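Local coordinates for DUF3836 domain-containing protein (Bacteroides vulgatus, PDB 4R8O), which is of unknown function but belongs to the DUF3836 family, whose fold is a single-layer antiparallel beta sheet thought to have evolved from beta-hairpin repeats, at residues 15-27 and 36-48. Sequence-based numbering, arbitrary orientation.
Sequences VNGVVVSETIFKM and MKHNYKYDANNQR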
ATOM      1  N   VAL A  15      -1.249  15.451  -2.526  1.00 74.80           N
ATOM      2  CA  VAL A  15      -0.398  16.485  -1.894  1.00 83.15           C
ATOM      3  C   VAL A  15       0.663  16.809  -2.935  1.00 88.37           C
ATOM      4  O   VAL A  15       1.355  15.901  -3.384  1.00 90.97           O
ATOM      5  CB  VAL A  15       0.280  16.006  -0.571  1.00 80.43           C
ATOM      6  CG1 VAL A  15       1.354  16.973  -0.087  1.00 81.15           C
ATOM      7  CG2 VAL A  15      -0.762  15.793   0.517  1.00 79.23           C
ATOM      8  N   ASN A  16       0.767  18.085  -3.317  1.00 90.31           N
ATOM      9  CA  ASN A  16       1.719  18.556  -4.334  1.00 89.86           C
ATOM     10  C   ASN A  16       1.708  17.754  -5.650  1.00 87.60           C
ATOM     11  O   ASN A  16       2.767  17.487  -6.230  1.00 89.22           O
ATOM     12  CB  ASN A  16       3.144  18.610  -3.752  1.00 89.87           C
ATOM     13  CG  ASN A  16       3.273  19.550  -2.560  1.00 90.65           C
ATOM     14  OD1 ASN A  16       2.529  20.533  -2.416  1.00 89.42           O
ATOM     15  ND2 ASN A  16       4.251  19.263  -1.703  1.00 87.21           N
ATOM     16  N   GLY A  17       0.518  17.344  -6.104  1.00 82.49           N
ATOM     17  CA  GLY A  17       0.388  16.658  -7.386  1.00 77.22           C
ATOM     18  C   GLY A  17       0.489  15.154  -7.315  1.00 78.45           C
ATOM     19  O   GLY A  17       0.177  14.488  -8.306  1.00 84.03           O
ATOM     20  N   VAL A  18       0.910  14.613  -6.168  1.00 72.39           N
ATOM     21  CA  VAL A  18       1.025  13.181  -6.007  1.00 68.48           C
ATOM     22  C   VAL A  18       0.102  12.686  -4.926  1.00 67.24           C
ATOM     23  O   VAL A  18       0.066  13.232  -3.827  1.00 67.96           O
ATOM     24  CB  VAL A  18       2.461  12.685  -5.698  1.00 69.42           C
ATOM     25  CG1 VAL A  18       3.328  12.842  -6.944  1.00 77.40           C
ATOM     26  CG2 VAL A  18       3.097  13.380  -4.501  1.00 65.64           C
ATOM     27  N   VAL A  19      -0.578  11.591  -5.262  1.00 66.73           N
ATOM     28  CA  VAL A  19      -1.367  10.803  -4.331  1.00 66.21           C
ATOM     29  C   VAL A  19      -0.562  10.160  -3.197  1.00 66.40           C
ATOM     30  O   VAL A  19       0.193   9.236  -3.415  1.00 71.47           O
ATOM     31  CB  VAL A  19      -2.194   9.709  -5.053  1.00 66.19           C
ATOM     32  CG1 VAL A  19      -3.246  10.352  -5.931  1.00 69.10           C
ATOM     33  CG2 VAL A  19      -1.345   8.776  -5.907  1.00 76.63           C
ATOM     34  N   VAL A  20      -0.754  10.656  -1.979  1.00 70.75           N
ATOM     35  CA  VAL A  20      -0.040  10.210  -0.773  1.00 64.54           C
ATOM     36  C   VAL A  20      -0.771   9.051  -0.145  1.00 60.68           C
ATOM     37  O   VAL A  20      -0.220   8.315   0.665  1.00 67.12           O
ATOM     38  CB  VAL A  20       0.043  11.374   0.252  1.00 67.48           C
ATOM     39  CG1 VAL A  20       0.756  10.981   1.558  1.00 71.64           C
ATOM     40  CG2 VAL A  20       0.758  12.536  -0.397  1.00 64.08           C
ATOM     41  N   SER A  21      -2.035   8.924  -0.480  1.00 60.02           N
ATOM     42  CA  SER A  21      -2.861   7.901   0.076  1.00 62.54           C
ATOM     43  C   SER A  21      -4.082   7.678  -0.793  1.00 65.32           C
ATOM     44  O   SER A  21      -4.533   8.587  -1.503  1.00 64.00           O
ATOM     45  CB  SER A  21      -3.309   8.321   1.471  1.00 62.42           C
ATOM     46  OG  SER A  21      -4.276   7.420   2.004  1.00 69.08           O
ATOM     47  N   GLU A  22      -4.639   6.483  -0.681  1.00 63.06           N
ATOM     48  CA  GLU A  22      -5.890   6.161  -1.337  1.00 62.37           C
ATOM     49  C   GLU A  22      -6.681   5.172  -0.493  1.00 58.92           C
ATOM     50  O   GLU A  22      -6.132   4.224   0.038  1.00 62.06           O
ATOM     51  CB  GLU A  22      -5.590   5.576  -2.678  1.00 66.04           C
ATOM     52  CG  GLU A  22      -6.802   5.459  -3.547  1.00 71.58           C
ATOM     53  CD  GLU A  22      -6.592   4.489  -4.658  1.00 74.36           C
ATOM     54  OE1 GLU A  22      -6.338   3.308  -4.354  1.00 88.33           O
ATOM     55  OE2 GLU A  22      -6.676   4.904  -5.822  1.00 76.40           O
ATOM     56  N   THR A  23      -7.977   5.377  -0.405  1.00 61.34           N
ATOM     57  CA  THR A  23      -8.828   4.542   0.417  1.00 59.54           C
ATOM     58  C   THR A  23      -9.816   3.824  -0.512  1.00 61.29           C
ATOM     59  O   THR A  23     -10.316   4.403  -1.476  1.00 62.29           O
ATOM     60  CB  THR A  23      -9.525   5.396   1.456  1.00 57.86           C
ATOM     61  OG1 THR A  23      -8.549   6.193   2.139  1.00 60.74           O
ATOM     62  CG2 THR A  23     -10.228   4.543   2.466  1.00 60.02           C
ATOM     63  N   ILE A  24     -10.073   2.557  -0.210  1.00 61.93           N
ATOM     64  CA  ILE A  24     -10.973   1.733  -1.016  1.00 67.14           C
ATOM     65  C   ILE A  24     -12.058   1.280  -0.068  1.00 63.71           C
ATOM     66  O   ILE A  24     -11.781   0.911   1.090  1.00 61.59           O
ATOM     67  CB  ILE A  24     -10.270   0.549  -1.717  1.00 68.82           C
ATOM     68  CG1 ILE A  24      -9.022   1.047  -2.467  1.00 71.18           C
ATOM     69  CG2 ILE A  24     -11.203  -0.110  -2.727  1.00 69.68           C
ATOM     70  CD1 ILE A  24      -8.060  -0.049  -2.904  1.00 70.35           C
ATOM     71  N   PHE A  25     -13.295   1.367  -0.542  1.00 59.64           N
ATOM     72  CA  PHE A  25     -14.440   1.008   0.256  1.00 60.47           C
ATOM     73  C   PHE A  25     -15.295   0.011  -0.504  1.00 65.84           C
ATOM     74  O   PHE A  25     -15.198  -0.102  -1.724  1.00 61.69           O
ATOM     75  CB  PHE A  25     -15.354   2.201   0.498  1.00 58.89           C
ATOM     76  CG  PHE A  25     -14.686   3.459   0.967  1.00 57.38           C
ATOM     77  CD1 PHE A  25     -14.222   4.405   0.044  1.00 57.44           C
ATOM     78  CD2 PHE A  25     -14.665   3.797   2.330  1.00 57.28           C
ATOM     79  CE1 PHE A  25     -13.657   5.615   0.469  1.00 59.08           C
ATOM     80  CE2 PHE A  25     -14.119   5.035   2.752  1.00 55.85           C
ATOM     81  CZ  PHE A  25     -13.590   5.928   1.824  1.00 53.14           C
ATOM     82  N   LYS A  26     -16.172  -0.656   0.241  1.00 72.85           N
ATOM     83  CA  LYS A  26     -17.322  -1.363  -0.315  1.00 77.38           C
ATOM     84  C   LYS A  26     -18.554  -0.508   0.016  1.00 84.03           C
ATOM     85  O   LYS A  26     -18.541   0.258   0.991  1.00 82.66           O
ATOM     86  CB  LYS A  26     -17.443  -2.739   0.316  1.00 76.11           C
ATOM     87  CG  LYS A  26     -16.262  -3.666   0.021  1.00 82.66           C
ATOM     88  CD  LYS A  26     -16.402  -5.000   0.743  1.00 85.86           C
ATOM     89  CE  LYS A  26     -15.392  -6.036   0.263  1.00 87.47           C
ATOM     90  NZ  LYS A  26     -15.569  -7.311   1.011  1.00 88.37           N
HETATM   91  N   MSE A  27     -19.616  -0.634  -0.781  1.00 89.66           N
HETATM   92  CA  MSE A  27     -20.831   0.142  -0.559  1.00 92.81           C
HETATM   93  C   MSE A  27     -22.097  -0.647  -0.595  1.00 98.94           C
HETATM   94  O   MSE A  27     -22.504  -1.128  -1.645  1.00101.36           O
HETATM   95  CB  MSE A  27     -20.897   1.231  -1.589  1.00 90.78           C
HETATM   96  CG  MSE A  27     -21.774   2.370  -1.098  1.00 91.39           C
HETATM   97 SE   MSE A  27     -22.201   3.427  -2.685  0.75 94.97          SE
HETATM   98  CE  MSE A  27     -20.443   3.874  -3.302  1.00 92.10           C
HETATM   99  N   MSE A  36      -9.777  -1.220   2.293  1.00 67.01           N
HETATM  100  CA  MSE A  36      -8.332  -1.201   2.186  1.00 66.55           C
HETATM  101  C   MSE A  36      -7.821   0.216   2.058  1.00 64.42           C
HETATM  102  O   MSE A  36      -8.513   1.072   1.548  1.00 66.96           O
HETATM  103  CB  MSE A  36      -8.076  -2.130   1.000  1.00 67.22           C
HETATM  104  CG  MSE A  36      -6.655  -2.063   0.500  1.00 71.43           C
HETATM  105 SE   MSE A  36      -5.967  -3.727  -0.285  0.75 83.81          SE
HETATM  106  CE  MSE A  36      -4.389  -2.676  -0.533  1.00 75.83           C
ATOM    107  N   LYS A  37      -6.589   0.471   2.487  1.00 66.23           N
ATOM    108  CA  LYS A  37      -5.982   1.823   2.410  1.00 59.64           C
ATOM    109  C   LYS A  37      -4.566   1.668   1.951  1.00 59.28           C
ATOM    110  O   LYS A  37      -3.812   0.864   2.509  1.00 60.60           O
ATOM    111  CB  LYS A  37      -6.000   2.476   3.781  1.00 63.17           C
ATOM    112  CG  LYS A  37      -5.666   3.963   3.800  1.00 63.75           C
ATOM    113  CD  LYS A  37      -5.686   4.461   5.227  1.00 61.55           C
ATOM    114  CE  LYS A  37      -5.252   5.909   5.326  1.00 68.15           C
ATOM    115  NZ  LYS A  37      -4.669   6.195   6.661  1.00 71.20           N
ATOM    116  N   HIS A  38      -4.200   2.404   0.913  1.00 57.58           N
ATOM    117  CA  HIS A  38      -2.843   2.355   0.391  1.00 55.90           C
ATOM    118  C   HIS A  38      -2.152   3.638   0.804  1.00 53.24           C
ATOM    119  O   HIS A  38      -2.640   4.710   0.493  1.00 55.26           O
ATOM    120  CB  HIS A  38      -2.848   2.329  -1.110  1.00 59.55           C
ATOM    121  CG  HIS A  38      -3.106   0.996  -1.720  1.00 59.39           C
ATOM    122  ND1 HIS A  38      -2.138   0.022  -1.783  1.00 58.86           N
ATOM    123  CD2 HIS A  38      -4.174   0.516  -2.406  1.00 61.49           C
ATOM    124  CE1 HIS A  38      -2.608  -1.013  -2.460  1.00 62.08           C
ATOM    125  NE2 HIS A  38      -3.843  -0.738  -2.855  1.00 57.18           N
ATOM    126  N   ASN A  39      -1.019   3.544   1.467  1.00 52.76           N
ATOM    127  CA  ASN A  39      -0.243   4.744   1.841  1.00 44.68           C
ATOM    128  C   ASN A  39       1.030   4.696   1.018  1.00 44.36           C
ATOM    129  O   ASN A  39       1.747   3.720   1.078  1.00 39.81           O
ATOM    130  CB  ASN A  39       0.036   4.684   3.317  1.00 45.53           C
ATOM    131  CG  ASN A  39      -1.258   4.603   4.142  1.00 49.22           C
ATOM    132  OD1 ASN A  39      -2.169   5.432   3.965  1.00 60.07           O
ATOM    133  ND2 ASN A  39      -1.362   3.606   5.024  1.00 47.05           N
ATOM    134  N   TYR A  40       1.267   5.740   0.222  1.00 47.62           N
ATOM    135  CA  TYR A  40       2.377   5.826  -0.718  1.00 49.09           C
ATOM    136  C   TYR A  40       3.459   6.824  -0.277  1.00 48.11           C
ATOM    137  O   TYR A  40       3.120   7.846   0.285  1.00 50.36           O
ATOM    138  CB  TYR A  40       1.840   6.343  -2.047  1.00 51.54           C
ATOM    139  CG  TYR A  40       0.737   5.530  -2.601  1.00 52.34           C
ATOM    140  CD1 TYR A  40       0.989   4.287  -3.140  1.00 56.36           C
ATOM    141  CD2 TYR A  40      -0.566   6.011  -2.620  1.00 56.55           C
ATOM    142  CE1 TYR A  40      -0.037   3.520  -3.677  1.00 60.27           C
ATOM    143  CE2 TYR A  40      -1.607   5.266  -3.147  1.00 54.51           C
ATOM    144  CZ  TYR A  40      -1.340   4.016  -3.675  1.00 60.94           C
ATOM    145  OH  TYR A  40      -2.361   3.252  -4.181  1.00 59.08           O
ATOM    146  N   LYS A  41       4.732   6.538  -0.578  1.00 48.88           N
ATOM    147  CA  LYS A  41       5.872   7.436  -0.296  1.00 47.93           C
ATOM    148  C   LYS A  41       6.618   7.607  -1.583  1.00 45.28           C
ATOM    149  O   LYS A  41       6.606   6.718  -2.419  1.00 48.74           O
ATOM    150  CB  LYS A  41       6.828   6.840   0.744  1.00 51.83           C
ATOM    151  CG  LYS A  41       6.109   6.300   1.968  1.00 59.48           C
ATOM    152  CD  LYS A  41       6.928   6.221   3.250  1.00 63.17           C
ATOM    153  CE  LYS A  41       5.995   6.282   4.481  1.00 65.75           C
ATOM    154  NZ  LYS A  41       5.019   7.435   4.558  1.00 65.06           N
ATOM    155  N   TYR A  42       7.289   8.733  -1.749  1.00 48.61           N
ATOM    156  CA  TYR A  42       8.011   9.037  -3.005  1.00 52.34           C
ATOM    157  C   TYR A  42       9.419   9.468  -2.664  1.00 50.58           C
ATOM    158  O   TYR A  42       9.674   9.827  -1.529  1.00 52.95           O
ATOM    159  CB  TYR A  42       7.244  10.118  -3.792  1.00 56.30           C
ATOM    160  CG  TYR A  42       5.855   9.657  -4.259  1.00 55.10           C
ATOM    161  CD1 TYR A  42       4.780   9.581  -3.370  1.00 60.55           C
ATOM    162  CD2 TYR A  42       5.623   9.269  -5.577  1.00 60.36           C
ATOM    163  CE1 TYR A  42       3.515   9.125  -3.771  1.00 59.94           C
ATOM    164  CE2 TYR A  42       4.358   8.805  -5.990  1.00 59.45           C
ATOM    165  CZ  TYR A  42       3.311   8.735  -5.082  1.00 58.81           C
ATOM    166  OH  TYR A  42       2.064   8.293  -5.472  1.00 65.77           O
ATOM    167  N   ASP A  43      10.343   9.384  -3.612  1.00 54.08           N
ATOM    168  CA  ASP A  43      11.700   9.918  -3.406  1.00 59.54           C
ATOM    169  C   ASP A  43      11.724  11.415  -3.734  1.00 58.86           C
ATOM    170  O   ASP A  43      10.688  11.994  -3.952  1.00 57.80           O
ATOM    171  CB  ASP A  43      12.721   9.126  -4.219  1.00 62.03           C
ATOM    172  CG  ASP A  43      12.467   9.163  -5.709  1.00 65.56           C
ATOM    173  OD1 ASP A  43      12.008  10.193  -6.280  1.00 66.94           O
ATOM    174  OD2 ASP A  43      12.711   8.112  -6.302  1.00 60.82           O
ATOM    175  N   ALA A  44      12.908  12.022  -3.797  1.00 68.81           N
ATOM    176  CA  ALA A  44      13.069  13.453  -4.148  1.00 72.86           C
ATOM    177  C   ALA A  44      12.733  13.721  -5.612  1.00 78.59           C
ATOM    178  O   ALA A  44      11.977  14.651  -5.920  1.00 78.98           O
ATOM    179  CB  ALA A  44      14.476  13.939  -3.836  1.00 70.05           C
ATOM    180  N   ASN A  45      13.224  12.853  -6.496  1.00 81.26           N
ATOM    181  CA  ASN A  45      12.803  12.874  -7.907  1.00 83.37           C
ATOM    182  C   ASN A  45      11.327  12.548  -8.123  1.00 81.11           C
ATOM    183  O   ASN A  45      10.857  12.582  -9.249  1.00 92.62           O
ATOM    184  CB  ASN A  45      13.649  11.915  -8.743  1.00 84.78           C
ATOM    185  CG  ASN A  45      15.085  12.354  -8.852  1.00 88.42           C
ATOM    186  OD1 ASN A  45      15.400  13.545  -8.764  1.00 93.42           O
ATOM    187  ND2 ASN A  45      15.977  11.393  -9.051  1.00 95.02           N
ATOM    188  N   ASN A  46      10.615  12.164  -7.061  1.00 75.09           N
ATOM    189  CA  ASN A  46       9.139  12.049  -7.035  1.00 71.11           C
ATOM    190  C   ASN A  46       8.522  10.808  -7.678  1.00 66.62           C
ATOM    191  O   ASN A  46       7.385  10.825  -8.137  1.00 72.50           O
ATOM    192  CB  ASN A  46       8.440  13.353  -7.518  1.00 73.12           C
ATOM    193  CG  ASN A  46       7.665  14.045  -6.404  1.00 76.25           C
ATOM    194  OD1 ASN A  46       8.095  14.088  -5.241  1.00 79.64           O
ATOM    195  ND2 ASN A  46       6.528  14.602  -6.746  1.00 78.31           N
ATOM    196  N   GLN A  47       9.319   9.744  -7.676  1.00 66.36           N
ATOM    197  CA  GLN A  47       8.962   8.396  -8.079  1.00 60.99           C
ATOM    198  C   GLN A  47       8.583   7.627  -6.832  1.00 62.73           C
ATOM    199  O   GLN A  47       9.107   7.893  -5.728  1.00 56.30           O
ATOM    200  CB  GLN A  47      10.145   7.729  -8.732  1.00 65.16           C
ATOM    201  CG  GLN A  47      10.495   8.311 -10.089  1.00 67.74           C
ATOM    202  CD  GLN A  47      11.761   7.704 -10.642  1.00 73.04           C
ATOM    203  OE1 GLN A  47      12.759   7.536  -9.912  1.00 81.56           O
ATOM    204  NE2 GLN A  47      11.754   7.384 -11.927  1.00 76.06           N
ATOM    205  N   ARG A  48       7.648   6.700  -7.025  1.00 56.62           N
ATOM    206  CA  ARG A  48       7.032   6.040  -5.929  1.00 55.51           C
ATOM    207  C   ARG A  48       7.984   5.026  -5.324  1.00 54.10           C
ATOM    208  O   ARG A  48       8.578   4.229  -6.037  1.00 49.76           O
ATOM    209  CB  ARG A  48       5.763   5.334  -6.372  1.00 59.66           C
ATOM    210  CG  ARG A  48       4.991   4.718  -5.210  1.00 58.77           C
ATOM    211  CD  ARG A  48       3.651   4.214  -5.690  1.00 64.10           C
ATOM    212  NE  ARG A  48       2.701   5.326  -5.886  1.00 65.06           N
ATOM    213  CZ  ARG A  48       1.573   5.272  -6.607  1.00 66.93           C
ATOM    214  NH1 ARG A  48       1.220   4.161  -7.272  1.00 66.66           N
ATOM    215  NH2 ARG A  48       0.793   6.358  -6.697  1.00 61.07           N
TER
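Y42 reaches across to V19 and V18 at the start of strand 18-28, at the open end of its antiparallel hairpin with strand 31-42 in the single-layer sheet. Its OH donates to V19 O at 2.9 Å. V18 CB sits over one face of the ring in a CH-pi contact, 4.2 Å from the centroid. R48 holds the same hydroxyl side-on: NE and NH2 both donate to Y42 OH, which lies in the guanidinium plane, with NH2 at 2.6 Å. The R48 chain bends at chi3 (-77°), and its guanidinium lies over one face of the Y40 ring, offset toward the rim, with CZ 3.6 Å above the ring plane. A phenylalanine at Y42 would probably leave V19 O without this donor and the R48 guanidinium freer to turn. Further along, Y40 N bonds to V20 O. E22 and H38 form a hydrogen-bonded pair, as do I24 and M36. On their face of the sheet, I24 CD1 meets the edge of the H38 ring at CD2, 4.0 Å away. D51 of strand 48-57 bonds H38 ND1 and so helps fix this ring. V20 and S21 both face E13 of strand 8-15, a classic beta bulge. On the face opposite I24 and H38, K37 runs extended past T23 and S21. There S21 OG, anti to its own N (chi1 172°), makes a weak 3.5 Å hydrogen bond to N39 OD1, while N39 ND2 bonds Q54 OE1.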